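Local structure of cpftsy (Physcomitrella patens, 4AK9) at residues E54-S59 / L67-T72. The protein probably binds and hydrolyses GTP as the chloroplast receptor of the signal recognition particle, an FtsY-type SIMIBI GTPase that takes part in delivering proteins to membranes. Sequence-based numbering, arbitrary orientation.
Sequences EVLLVS and LKIVDT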
loop_
_atom_site.group_PDB
_atom_site.type_symbol
_atom_site.label_atom_id
_atom_site.label_comp_id
_atom_site.label_asym_id
_atom_site.label_seq_id
_atom_site.Cartn_x
_atom_site.Cartn_y
_atom_site.Cartn_z
ATOM N N GLU A 54 -8.480 -0.861 -10.111
ATOM C CA GLU A 54 -7.493 0.162 -9.727
ATOM C C GLU A 54 -8.002 1.097 -8.622
ATOM O O GLU A 54 -7.242 1.479 -7.762
ATOM C CB GLU A 54 -6.982 0.951 -10.948
ATOM C CG GLU A 54 -6.254 0.052 -11.961
ATOM C CD GLU A 54 -4.920 0.625 -12.447
ATOM O OE1 GLU A 54 -4.929 1.555 -13.297
ATOM O OE2 GLU A 54 -3.861 0.131 -11.977
ATOM N N VAL A 55 -9.285 1.431 -8.598
ATOM C CA VAL A 55 -9.813 2.231 -7.515
ATOM C C VAL A 55 -9.678 1.467 -6.187
ATOM O O VAL A 55 -9.248 2.029 -5.144
ATOM C CB VAL A 55 -11.268 2.644 -7.801
ATOM C CG1 VAL A 55 -11.888 3.201 -6.551
ATOM C CG2 VAL A 55 -11.276 3.691 -8.942
ATOM N N LEU A 56 -9.975 0.178 -6.209
ATOM C CA LEU A 56 -9.767 -0.666 -5.031
ATOM C C LEU A 56 -8.307 -0.708 -4.568
ATOM O O LEU A 56 -8.052 -0.657 -3.356
ATOM C CB LEU A 56 -10.250 -2.094 -5.266
ATOM C CG LEU A 56 -11.736 -2.257 -5.641
ATOM C CD1 LEU A 56 -12.083 -3.740 -5.703
ATOM C CD2 LEU A 56 -12.632 -1.512 -4.643
ATOM N N LEU A 57 -7.374 -0.773 -5.502
ATOM C CA LEU A 57 -5.945 -0.800 -5.174
ATOM C C LEU A 57 -5.528 0.501 -4.475
ATOM O O LEU A 57 -4.701 0.476 -3.542
ATOM C CB LEU A 57 -5.075 -1.066 -6.423
ATOM C CG LEU A 57 -5.192 -2.444 -7.105
ATOM C CD1 LEU A 57 -4.279 -2.494 -8.350
ATOM C CD2 LEU A 57 -4.835 -3.609 -6.185
ATOM N N VAL A 58 -6.115 1.613 -4.874
ATOM C CA VAL A 58 -5.837 2.887 -4.233
ATOM C C VAL A 58 -6.196 2.826 -2.739
ATOM O O VAL A 58 -5.478 3.361 -1.887
ATOM C CB VAL A 58 -6.541 4.054 -4.966
ATOM C CG1 VAL A 58 -6.327 5.374 -4.205
ATOM C CG2 VAL A 58 -6.037 4.149 -6.428
ATOM N N SER A 59 -7.294 2.158 -2.398
ATOM C CA SER A 59 -7.668 1.979 -1.002
ATOM C C SER A 59 -7.027 0.758 -0.319
ATOM O O SER A 59 -7.417 0.380 0.783
ATOM C CB SER A 59 -9.194 1.958 -0.823
ATOM O OG SER A 59 -9.738 3.257 -1.051
ATOM N N LEU A 67 -8.179 -8.591 -7.274
ATOM C CA LEU A 67 -8.319 -9.501 -8.422
ATOM C C LEU A 67 -9.519 -10.420 -8.201
ATOM O O LEU A 67 -10.398 -10.556 -9.064
ATOM C CB LEU A 67 -7.026 -10.305 -8.627
ATOM C CG LEU A 67 -6.995 -11.490 -9.599
ATOM C CD1 LEU A 67 -7.614 -11.117 -10.935
ATOM C CD2 LEU A 67 -5.548 -11.916 -9.784
ATOM N N LYS A 68 -9.605 -11.021 -7.024
ATOM C CA LYS A 68 -10.683 -11.977 -6.812
ATOM C C LYS A 68 -12.051 -11.319 -6.639
ATOM O O LYS A 68 -13.066 -11.900 -7.027
ATOM C CB LYS A 68 -10.378 -12.912 -5.655
ATOM C CG LYS A 68 -10.459 -12.251 -4.329
ATOM C CD LYS A 68 -10.377 -13.288 -3.227
ATOM C CE LYS A 68 -9.107 -14.096 -3.336
ATOM N NZ LYS A 68 -8.832 -14.812 -2.061
ATOM N N ILE A 69 -12.090 -10.110 -6.069
ATOM C CA ILE A 69 -13.351 -9.369 -6.003
ATOM C C ILE A 69 -13.894 -9.044 -7.384
ATOM O O ILE A 69 -15.062 -9.297 -7.676
ATOM C CB ILE A 69 -13.187 -8.051 -5.218
ATOM C CG1 ILE A 69 -12.973 -8.380 -3.746
ATOM C CG2 ILE A 69 -14.419 -7.172 -5.387
ATOM C CD1 ILE A 69 -12.495 -7.202 -2.894
ATOM N N VAL A 70 -13.048 -8.483 -8.238
ATOM C CA VAL A 70 -13.500 -8.048 -9.547
ATOM C C VAL A 70 -13.720 -9.236 -10.502
ATOM O O VAL A 70 -14.659 -9.220 -11.311
ATOM C CB VAL A 70 -12.555 -6.963 -10.104
ATOM C CG1 VAL A 70 -12.924 -6.553 -11.530
ATOM C CG2 VAL A 70 -12.592 -5.726 -9.164
ATOM N N ASP A 71 -12.913 -10.284 -10.360
ATOM C CA ASP A 71 -13.001 -11.449 -11.251
ATOM C C ASP A 71 -14.364 -12.118 -11.141
ATOM O O ASP A 71 -14.952 -12.494 -12.148
ATOM C CB ASP A 71 -11.882 -12.443 -10.969
ATOM C CG ASP A 71 -11.439 -13.204 -12.223
ATOM O OD1 ASP A 71 -11.618 -12.692 -13.355
ATOM O OD2 ASP A 71 -10.908 -14.324 -12.068
ATOM N N THR A 72 -14.894 -12.216 -9.925
ATOM C CA THR A 72 -16.254 -12.729 -9.715
ATOM C C THR A 72 -17.318 -11.887 -10.461
ATOM O O THR A 72 -18.280 -12.428 -11.042
ATOM C CB THR A 72 -16.569 -12.756 -8.199
ATOM O OG1 THR A 72 -15.572 -13.542 -7.528
ATOM C CG2 THR A 72 -17.924 -13.357 -7.948
#
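L56 faces I69 and V70 across two consecutive helices, 45-58 and 63-78, whose nearest CA atoms in these segments, those of L56 and V70, lie 9.4 Å apart. This is a helical hairpin within the helical bundle (N domain) that SRP GTPases carry beside their GTPase domain. At that spacing the contact falls to branched apolar side chains alone, and no hydrogen bond crosses it. A single methyl, CD1 of L56, does the touching from the first helix. CG of L56 lies anti to the carbonyl carbon (chi1 -58°), and with chi2 at -174° the side chain runs on extended, carrying CD1 out to the second helix. There it reaches two methyls from neighbouring residues: L56 CD1 sits 4.0 Å from V70 CG2 and 4.2 Å from I69 CG2. V70 offers the branch anti to its carbonyl carbon, whereas I69 comes nearest with its short branch, CG2, while CD1 on its longer arm stands slightly farther off, 4.5 Å from L56 CD1. All three residues are buried, yet the two segments bury only 86 Å² between them, both sides summed; helices 24-30 and 85-101 add L30 against L56 and L92 and L99 against I69, while L49, earlier on helix 45-58, packs on V70. K68, on the exposed side of helix 63-78, forms a salt bridge with D286, tying the bundle to the GTPase domain. One turn further along the same helix, the T72 hydroxyl turns back on the backbone, OG1 donating to K68 O at 3.0 Å with a C=O...OG1 angle of 171°.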